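Local atomic coordinates of DUF1904 domain-containing protein (Vibrio cholerae O1 biovar eltor str. N16961, PDB entry 1U9D), a protein that is of unknown function but belongs to the DUF1904 family of the MIF clan, a grouping built on beta-alpha-beta units. Residues I28-L32 against Q92-L97; T35-L40 against V88-Q92; P68-W74 against L103-P109. One frame throughout, in Å; residues are numbered along the deposited sequence.

Contact 1. Residues I28-L32 against Q92-L97; sequences IVESL and QIRQLL
Leu32 reaches across to three residues on two successive turns of the facing helix: Gln92, Ile93 and Leu96. Its CB is 4.2 Å from CD1 of Leu96, and CG comes closer to the same methyl, at 3.7 Å. Beyond CG the branches part. CD1 drives into Ile93, with Leu32 CD1 only 3.4 Å from Ile93 CG1, which is tighter than normal carbon packing; CD2 turns to Gln92 and lies 4.0 Å from its CB. The first torsion of Leu32, -128°, is far from any staggered value, so this fork is reached at some torsional cost or is imperfectly modelled, and the short carbon pair should be read with that caution.

One turn earlier, Ile28 and Leu96 run alongside, each pointing toward the other's helix. CG1 of Ile28 stands beside its own backbone N (chi1 -64°), and the chain ends with CD1 4.1 Å from CB of Leu96. The other branch, CG2, grazes CG of Leu97 at 4.4 Å. The segment axes approach to 10.4 Å at 132°, so the segments run antiparallel in sense but well inclined to each other. Ser31 lies at the margin, its hydroxyl hydrogen-bonded to the His27 carbonyl. With no hydrogen bond joining the two segments, the attraction here probably rests on dispersion and on shielding aliphatic branches from water.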
loop_
_atom_site.group_PDB
_atom_site.type_symbol
_atom_site.label_atom_id
_atom_site.label_comp_id
_atom_site.label_asym_id
_atom_site.label_seq_id
_atom_site.Cartn_x
_atom_site.Cartn_y
_atom_site.Cartn_z
ATOM N N ILE A 28 28.244 2.595 -12.844
ATOM C CA ILE A 28 26.951 3.267 -12.845
ATOM C C ILE A 28 25.944 2.491 -12.000
ATOM O O ILE A 28 25.292 3.052 -11.146
ATOM C CB ILE A 28 26.395 3.390 -14.282
ATOM C CG1 ILE A 28 27.291 4.263 -15.148
ATOM C CG2 ILE A 28 24.988 3.970 -14.284
ATOM C CD1 ILE A 28 27.456 5.650 -14.636
ATOM N N VAL A 29 25.827 1.196 -12.258
ATOM C CA VAL A 29 24.900 0.354 -11.518
ATOM C C VAL A 29 25.226 0.357 -10.020
ATOM O O VAL A 29 24.318 0.398 -9.178
ATOM C CB VAL A 29 24.908 -1.075 -12.086
ATOM C CG1 VAL A 29 23.973 -1.980 -11.308
ATOM C CG2 VAL A 29 24.472 -1.046 -13.547
ATOM N N GLU A 30 26.516 0.321 -9.693
ATOM C CA GLU A 30 26.970 0.243 -8.292
ATOM C C GLU A 30 26.556 1.484 -7.520
ATOM O O GLU A 30 26.232 1.398 -6.333
ATOM C CB GLU A 30 28.495 0.131 -8.227
ATOM C CG GLU A 30 29.030 -1.226 -8.633
ATOM C CD GLU A 30 30.557 -1.270 -8.737
ATOM O OE1 GLU A 30 31.213 -0.200 -8.877
ATOM O OE2 GLU A 30 31.112 -2.392 -8.694
ATOM N N SER A 31 26.607 2.625 -8.195
ATOM C CA SER A 31 26.179 3.903 -7.648
ATOM C C SER A 31 24.667 4.036 -7.555
ATOM O O SER A 31 24.150 4.650 -6.622
ATOM C CB SER A 31 26.706 5.046 -8.520
ATOM O OG SER A 31 28.118 4.952 -8.683
ATOM N N LEU A 32 23.978 3.467 -8.538
ATOM C CA LEU A 32 22.535 3.554 -8.699
ATOM C C LEU A 32 21.754 2.765 -7.657
ATOM O O LEU A 32 20.668 3.161 -7.240
ATOM C CB LEU A 32 22.169 2.941 -10.035
ATOM C CG LEU A 32 21.326 3.758 -10.964
ATOM C CD1 LEU A 32 21.463 3.154 -12.326
ATOM C CD2 LEU A 32 19.908 3.726 -10.476
ATOM N N GLN A 92 16.725 8.528 -12.183
ATOM C CA GLN A 92 17.992 8.220 -11.530
ATOM C C GLN A 92 19.119 7.873 -12.498
ATOM O O GLN A 92 20.239 8.376 -12.365
ATOM C CB GLN A 92 17.788 7.112 -10.515
ATOM C CG GLN A 92 16.881 7.582 -9.385
ATOM C CD GLN A 92 17.213 6.973 -8.047
ATOM O OE1 GLN A 92 16.496 7.206 -7.071
ATOM N NE2 GLN A 92 18.268 6.171 -7.993
ATOM N N ILE A 93 18.831 7.044 -13.499
ATOM C CA ILE A 93 19.823 6.730 -14.515
ATOM C C ILE A 93 20.262 7.999 -15.272
ATOM O O ILE A 93 21.433 8.143 -15.583
ATOM C CB ILE A 93 19.312 5.628 -15.493
ATOM C CG1 ILE A 93 19.694 4.238 -14.989
ATOM C CG2 ILE A 93 19.916 5.780 -16.864
ATOM C CD1 ILE A 93 18.560 3.441 -14.458
ATOM N N ARG A 94 19.342 8.908 -15.550
ATOM C CA ARG A 94 19.684 10.144 -16.269
ATOM C C ARG A 94 20.655 11.027 -15.504
ATOM O O ARG A 94 21.515 11.701 -16.092
ATOM C CB ARG A 94 18.432 10.927 -16.604
ATOM C CG ARG A 94 17.642 10.220 -17.665
ATOM C CD ARG A 94 16.712 11.047 -18.447
ATOM N NE ARG A 94 16.645 10.578 -19.827
ATOM C CZ ARG A 94 15.628 10.811 -20.642
ATOM N NH1 ARG A 94 14.578 11.517 -20.235
ATOM N NH2 ARG A 94 15.661 10.341 -21.882
ATOM N N GLN A 95 20.520 11.003 -14.190
ATOM C CA GLN A 95 21.450 11.678 -13.308
ATOM C C GLN A 95 22.886 11.235 -13.474
ATOM O O GLN A 95 23.790 12.036 -13.328
ATOM C CB GLN A 95 21.041 11.427 -11.866
ATOM C CG GLN A 95 21.672 12.367 -10.901
ATOM C CD GLN A 95 20.627 13.013 -10.042
ATOM O OE1 GLN A 95 20.128 12.384 -9.108
ATOM N NE2 GLN A 95 20.259 14.259 -10.367
ATOM N N LEU A 96 23.098 9.955 -13.751
ATOM C CA LEU A 96 24.445 9.416 -13.875
ATOM C C LEU A 96 24.910 9.328 -15.327
ATOM O O LEU A 96 26.104 9.358 -15.573
ATOM C CB LEU A 96 24.520 8.046 -13.206
ATOM C CG LEU A 96 23.956 8.060 -11.782
ATOM C CD1 LEU A 96 23.648 6.653 -11.277
ATOM C CD2 LEU A 96 24.914 8.768 -10.849
ATOM N N LEU A 97 23.965 9.274 -16.266
ATOM C CA LEU A 97 24.238 8.995 -17.686
ATOM C C LEU A 97 23.784 10.062 -18.693
ATOM O O LEU A 97 24.078 9.946 -19.884
ATOM C CB LEU A 97 23.585 7.658 -18.085
ATOM C CG LEU A 97 24.434 6.396 -17.967
ATOM C CD1 LEU A 97 23.631 5.200 -18.494
ATOM C CD2 LEU A 97 25.777 6.510 -18.723
#

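Contact 2. Residues T35-L40 against V88-Q92; sequences TLLNEL and VITDQ
Val88 presses its CG1 methyl against Glu39, Leu36 and Leu40, joining the two helices that pack side by side on the four-stranded sheet, an arrangement consistent with the MIF clan. The methyl lies 3.4 Å from OE1 of Glu39 and 4.0 Å from CD2 of both leucines; Leu43, further along helix 26-44, also touches the Val88 side chain. CG1 of Val88 is anti to its own backbone N (chi1 169°), and Glu39 meets it from the opposite direction with an extended chain.

Gln92, a turn beyond Val88, continues the row. Its amide probably needs turning over, so the evidence is better taken from atoms that a turn leaves in place: CD lies 3.5 Å from OE1 of Glu39 and 3.8 Å from OG1 of Thr35. The carboxylate and amide planes are 30° apart, and the two side chains overlap lengthwise, head to tail.

In the next shell, Thr35 OG1 hydrogen-bonds to the Leu32 carbonyl, which fixes the hydroxyl against its own helix. Leu36 and Ile89 are buried between helices and sheet; both rest on Leu19 of strand 18-22, while Ile89 also touches Val105. The segment axes, 10.5 Å apart at closest, run at 147°. Between them, the CD2 methyl of Leu36 stands 4.1 Å from the CG1 methylene of Ile89.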
loop_
_atom_site.group_PDB
_atom_site.type_symbol
_atom_site.label_atom_id
_atom_site.label_comp_id
_atom_site.label_asym_id
_atom_site.label_seq_id
_atom_site.Cartn_x
_atom_site.Cartn_y
_atom_site.Cartn_z
ATOM N N THR A 35 20.606 4.302 -4.184
ATOM C CA THR A 35 19.643 5.378 -4.313
ATOM C C THR A 35 18.318 4.879 -4.872
ATOM O O THR A 35 17.248 5.352 -4.473
ATOM C CB THR A 35 20.222 6.536 -5.161
ATOM O OG1 THR A 35 20.529 6.074 -6.476
ATOM C CG2 THR A 35 21.554 6.964 -4.627
ATOM N N LEU A 36 18.367 3.915 -5.787
ATOM C CA LEU A 36 17.129 3.324 -6.309
ATOM C C LEU A 36 16.366 2.574 -5.244
ATOM O O LEU A 36 15.145 2.642 -5.180
ATOM C CB LEU A 36 17.408 2.361 -7.468
ATOM C CG LEU A 36 17.035 2.798 -8.856
ATOM C CD1 LEU A 36 17.091 1.558 -9.758
ATOM C CD2 LEU A 36 15.682 3.440 -8.890
ATOM N N LEU A 37 17.065 1.822 -4.418
ATOM C CA LEU A 37 16.404 1.081 -3.352
ATOM C C LEU A 37 15.659 2.036 -2.404
ATOM O O LEU A 37 14.509 1.795 -2.036
ATOM C CB LEU A 37 17.414 0.218 -2.575
ATOM C CG LEU A 37 16.828 -0.591 -1.435
ATOM C CD1 LEU A 37 15.657 -1.443 -1.900
ATOM C CD2 LEU A 37 17.909 -1.459 -0.811
ATOM N N ASN A 38 16.308 3.133 -2.040
ATOM C CA ASN A 38 15.702 4.142 -1.191
ATOM C C ASN A 38 14.416 4.682 -1.809
ATOM O O ASN A 38 13.362 4.682 -1.167
ATOM C CB ASN A 38 16.665 5.306 -0.951
ATOM C CG ASN A 38 17.788 4.965 0.001
ATOM O OD1 ASN A 38 17.699 4.041 0.799
ATOM N ND2 ASN A 38 18.863 5.734 -0.084
ATOM N N GLU A 39 14.495 5.107 -3.063
ATOM C CA GLU A 39 13.339 5.702 -3.734
ATOM C C GLU A 39 12.203 4.716 -4.030
ATOM O O GLU A 39 11.030 5.037 -3.788
ATOM C CB GLU A 39 13.743 6.483 -4.995
ATOM C CG GLU A 39 12.688 7.521 -5.354
ATOM C CD GLU A 39 13.074 8.505 -6.450
ATOM O OE1 GLU A 39 14.185 8.412 -7.015
ATOM O OE2 GLU A 39 12.234 9.390 -6.756
ATOM N N LEU A 40 12.524 3.519 -4.515
ATOM C CA LEU A 40 11.482 2.524 -4.823
ATOM C C LEU A 40 10.792 1.963 -3.587
ATOM O O LEU A 40 9.583 1.752 -3.591
ATOM C CB LEU A 40 12.044 1.385 -5.665
ATOM C CG LEU A 40 12.539 1.810 -7.045
ATOM C CD1 LEU A 40 13.168 0.623 -7.774
ATOM C CD2 LEU A 40 11.404 2.394 -7.872
ATOM N N VAL A 88 10.829 6.861 -12.119
ATOM C CA VAL A 88 11.885 6.917 -11.087
ATOM C C VAL A 88 13.222 6.334 -11.571
ATOM O O VAL A 88 14.281 6.953 -11.441
ATOM C CB VAL A 88 11.465 6.177 -9.804
ATOM C CG1 VAL A 88 12.679 6.010 -8.845
ATOM C CG2 VAL A 88 10.313 6.898 -9.125
ATOM N N ILE A 89 13.162 5.149 -12.168
ATOM C CA ILE A 89 14.346 4.471 -12.661
ATOM C C ILE A 89 14.992 5.331 -13.733
ATOM O O ILE A 89 16.186 5.493 -13.764
ATOM C CB ILE A 89 13.983 3.076 -13.232
ATOM C CG1 ILE A 89 13.573 2.125 -12.110
ATOM C CG2 ILE A 89 15.156 2.475 -13.962
ATOM C CD1 ILE A 89 12.982 0.768 -12.602
ATOM N N THR A 90 14.179 5.883 -14.623
ATOM C CA THR A 90 14.698 6.660 -15.723
ATOM C C THR A 90 15.413 7.906 -15.247
ATOM O O THR A 90 16.539 8.187 -15.678
ATOM C CB THR A 90 13.550 7.001 -16.672
ATOM O OG1 THR A 90 13.021 5.770 -17.193
ATOM C CG2 THR A 90 14.054 7.744 -17.879
ATOM N N ASP A 91 14.780 8.600 -14.317
ATOM C CA ASP A 91 15.313 9.815 -13.718
ATOM C C ASP A 91 16.623 9.594 -12.962
ATOM O O ASP A 91 17.575 10.357 -13.137
ATOM C CB ASP A 91 14.235 10.473 -12.844
ATOM C CG ASP A 91 13.195 11.231 -13.680
ATOM O OD1 ASP A 91 13.449 11.444 -14.896
ATOM O OD2 ASP A 91 12.096 11.654 -13.229
ATOM N N GLN A 92 16.725 8.528 -12.183
ATOM C CA GLN A 92 17.992 8.220 -11.530
ATOM C C GLN A 92 19.119 7.873 -12.498
ATOM O O GLN A 92 20.239 8.376 -12.365
ATOM C CB GLN A 92 17.788 7.112 -10.515
ATOM C CG GLN A 92 16.881 7.582 -9.385
ATOM C CD GLN A 92 17.213 6.973 -8.047
ATOM O OE1 GLN A 92 16.496 7.206 -7.071
ATOM N NE2 GLN A 92 18.268 6.171 -7.993
#

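Contact 3. Residues P68-W74 against L103-P109; sequences PMVEVLW and LAVVFIP
Leu103 enters the pairing by its CD1 methyl, which lies 3.8 Å from CB of Pro68 and also reaches CG2 of Val70. With CG anti to the backbone N (chi1 -178°), the side chain is carried over to the neighbouring strand. Ala104 begins the ladder: its N donates to Pro68 O at 3.1 Å, almost straight at 177°, and its O receives Val70 N. CE of Met69, a selenomethionine here, closes over the Ala104 methyl.

Val105 shares a sheet face with Val70, Val72 and Phe107, the face on which helix 79-97 packs. Its CA-H points at Val70 O, the same carbonyl that accepts from Val106 N at 2.8 Å. Val106 lies on the other face, where its CG1 comes within 3.4 Å of CG of Glu71; the two side chains run parallel off the sheet. The carboxylate of Glu71 is engaged beyond the pair, in a salt bridge to Arg22 of strand 18-22. All the bridges are parallel and in unbroken register, as expected for the two strands of a beta-alpha-beta unit whose connection is helix 79-97.

Phe107 stands beside Val72, with CG2 of Val72 over one ring face and CD1 of Phe107 3.6 Å from CB of Val72. CD1 also sits over a face of the Trp74 indole, 3.5 Å from CZ2. The six-membered ring of Trp74 and the Phe107 ring are inclined at 43°, an oblique pairing. Ile108 spans the next rung, its N bonding to Val72 O and its O receiving Trp74 N at 3.2 Å, while its CD1 lies near OE2 of Glu71. Pro109, which has no N-H to offer, approaches Trp74 O through its CA-H, with CA to O 3.5 Å.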
loop_
_atom_site.group_PDB
_atom_site.type_symbol
_atom_site.label_atom_id
_atom_site.label_comp_id
_atom_site.label_asym_id
_atom_site.label_seq_id
_atom_site.Cartn_x
_atom_site.Cartn_y
_atom_site.Cartn_z
ATOM N N PRO A 68 21.004 1.566 -22.695
ATOM C CA PRO A 68 20.818 0.811 -21.451
ATOM C C PRO A 68 19.395 0.286 -21.287
ATOM O O PRO A 68 18.447 0.867 -21.807
ATOM C CB PRO A 68 21.230 1.801 -20.379
ATOM C CG PRO A 68 21.157 3.109 -20.970
ATOM C CD PRO A 68 21.246 2.999 -22.448
HETATM N N MSE A 69 19.244 -0.863 -20.628
HETATM C CA MSE A 69 17.925 -1.409 -20.375
HETATM C C MSE A 69 17.837 -1.977 -18.980
HETATM O O MSE A 69 18.777 -2.623 -18.533
HETATM C CB MSE A 69 17.588 -2.525 -21.324
HETATM C CG MSE A 69 16.197 -3.112 -21.055
HETATM SE SE MSE A 69 15.916 -4.653 -22.137
HETATM C CE MSE A 69 15.048 -3.740 -23.672
ATOM N N VAL A 70 16.695 -1.752 -18.337
ATOM C CA VAL A 70 16.412 -2.336 -17.044
ATOM C C VAL A 70 15.170 -3.190 -17.248
ATOM O O VAL A 70 14.146 -2.685 -17.717
ATOM C CB VAL A 70 16.122 -1.278 -15.989
ATOM C CG1 VAL A 70 15.821 -1.942 -14.635
ATOM C CG2 VAL A 70 17.280 -0.297 -15.892
ATOM N N GLU A 71 15.283 -4.474 -16.945
ATOM C CA GLU A 71 14.170 -5.390 -16.983
ATOM C C GLU A 71 13.691 -5.504 -15.554
ATOM O O GLU A 71 14.517 -5.618 -14.647
ATOM C CB GLU A 71 14.604 -6.764 -17.440
ATOM C CG GLU A 71 14.872 -6.924 -18.919
ATOM C CD GLU A 71 15.346 -8.331 -19.237
ATOM O OE1 GLU A 71 16.127 -8.889 -18.436
ATOM O OE2 GLU A 71 14.921 -8.885 -20.262
ATOM N N VAL A 72 12.383 -5.460 -15.353
ATOM C CA VAL A 72 11.803 -5.579 -14.005
ATOM C C VAL A 72 10.940 -6.813 -14.061
ATOM O O VAL A 72 9.954 -6.860 -14.794
ATOM C CB VAL A 72 10.985 -4.375 -13.623
ATOM C CG1 VAL A 72 10.348 -4.546 -12.253
ATOM C CG2 VAL A 72 11.836 -3.110 -13.651
ATOM N N LEU A 73 11.339 -7.857 -13.353
ATOM C CA LEU A 73 10.536 -9.053 -13.283
ATOM C C LEU A 73 9.759 -8.951 -11.989
ATOM O O LEU A 73 10.350 -8.764 -10.930
ATOM C CB LEU A 73 11.382 -10.302 -13.297
ATOM C CG LEU A 73 11.988 -10.546 -14.672
ATOM C CD1 LEU A 73 13.331 -9.881 -14.766
ATOM C CD2 LEU A 73 12.075 -12.060 -14.958
ATOM N N TRP A 74 8.439 -8.989 -12.072
ATOM C CA TRP A 74 7.647 -8.760 -10.859
ATOM C C TRP A 74 6.263 -9.357 -10.931
ATOM O O TRP A 74 5.892 -9.855 -11.953
ATOM C CB TRP A 74 7.581 -7.260 -10.580
ATOM C CG TRP A 74 6.711 -6.456 -11.523
ATOM C CD1 TRP A 74 6.238 -6.820 -12.760
ATOM C CD2 TRP A 74 6.233 -5.134 -11.292
ATOM N NE1 TRP A 74 5.475 -5.806 -13.292
ATOM C CE2 TRP A 74 5.454 -4.763 -12.405
ATOM C CE3 TRP A 74 6.379 -4.222 -10.241
ATOM C CZ2 TRP A 74 4.828 -3.530 -12.496
ATOM C CZ3 TRP A 74 5.755 -3.003 -10.327
ATOM C CH2 TRP A 74 4.995 -2.664 -11.452
ATOM N N LEU A 103 17.021 5.437 -21.960
ATOM C CA LEU A 103 16.855 4.227 -21.175
ATOM C C LEU A 103 15.576 3.489 -21.561
ATOM O O LEU A 103 14.530 4.112 -21.688
ATOM C CB LEU A 103 16.795 4.569 -19.688
ATOM C CG LEU A 103 16.664 3.358 -18.758
ATOM C CD1 LEU A 103 17.950 2.588 -18.659
ATOM C CD2 LEU A 103 16.191 3.776 -17.370
ATOM N N ALA A 104 15.666 2.171 -21.732
ATOM C CA ALA A 104 14.489 1.318 -21.840
ATOM C C ALA A 104 14.219 0.673 -20.466
ATOM O O ALA A 104 15.141 0.226 -19.812
ATOM C CB ALA A 104 14.723 0.227 -22.862
ATOM N N VAL A 105 12.971 0.631 -20.029
ATOM C CA VAL A 105 12.605 -0.069 -18.791
ATOM C C VAL A 105 11.496 -1.001 -19.219
ATOM O O VAL A 105 10.493 -0.548 -19.782
ATOM C CB VAL A 105 12.084 0.868 -17.705
ATOM C CG1 VAL A 105 11.621 0.049 -16.497
ATOM C CG2 VAL A 105 13.128 1.908 -17.265
ATOM N N VAL A 106 11.643 -2.291 -18.990
ATOM C CA VAL A 106 10.642 -3.245 -19.476
ATOM C C VAL A 106 10.157 -4.102 -18.307
ATOM O O VAL A 106 10.977 -4.643 -17.581
ATOM C CB VAL A 106 11.229 -4.150 -20.608
ATOM C CG1 VAL A 106 12.308 -4.987 -20.151
ATOM C CG2 VAL A 106 10.154 -5.057 -21.181
ATOM N N PHE A 107 8.855 -4.219 -18.121
ATOM C CA PHE A 107 8.317 -4.991 -17.024
ATOM C C PHE A 107 7.867 -6.345 -17.563
ATOM O O PHE A 107 7.213 -6.415 -18.588
ATOM C CB PHE A 107 7.161 -4.222 -16.389
ATOM C CG PHE A 107 7.574 -2.949 -15.716
ATOM C CD1 PHE A 107 7.742 -2.893 -14.346
ATOM C CD2 PHE A 107 7.778 -1.791 -16.443
ATOM C CE1 PHE A 107 8.139 -1.712 -13.738
ATOM C CE2 PHE A 107 8.168 -0.624 -15.835
ATOM C CZ PHE A 107 8.350 -0.592 -14.461
ATOM N N ILE A 108 8.234 -7.422 -16.889
ATOM C CA ILE A 108 7.816 -8.742 -17.290
ATOM C C ILE A 108 7.024 -9.341 -16.132
ATOM O O ILE A 108 7.560 -9.485 -15.068
ATOM C CB ILE A 108 9.023 -9.599 -17.665
ATOM C CG1 ILE A 108 9.678 -9.036 -18.950
ATOM C CG2 ILE A 108 8.600 -11.054 -17.895
ATOM C CD1 ILE A 108 11.119 -9.330 -19.064
ATOM N N PRO A 109 5.743 -9.621 -16.341
ATOM C CA PRO A 109 4.886 -10.195 -15.298
ATOM C C PRO A 109 5.208 -11.659 -15.004
ATOM O O PRO A 109 5.366 -12.457 -15.914
ATOM C CB PRO A 109 3.489 -10.078 -15.913
ATOM C CG PRO A 109 3.731 -10.224 -17.349
ATOM C CD PRO A 109 4.975 -9.401 -17.578
#

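Overall arrangement
From the N terminus, the chain passes through strand 18-22 into helix 26-44, whose residues 28-32 and 35-40 later pair with helix 79-97. After strand 52-55, strand 69-74 opens contact 3. Helix 79-97 then closes contact 2 at 88-92, a loop of 47 residues, and a turn later contact 1 at 92-97; contact 2 therefore lies within contact 1, and both share Gln92. Contact 3 closes last, at 103-109, crossing both helix contacts along the sequence. In space, Ile93 packs on Leu103 and Val70, and Ile89 on Leu103 and Val105, so helix 79-97 joins the helix pair to the two strands of its own beta-alpha-beta unit.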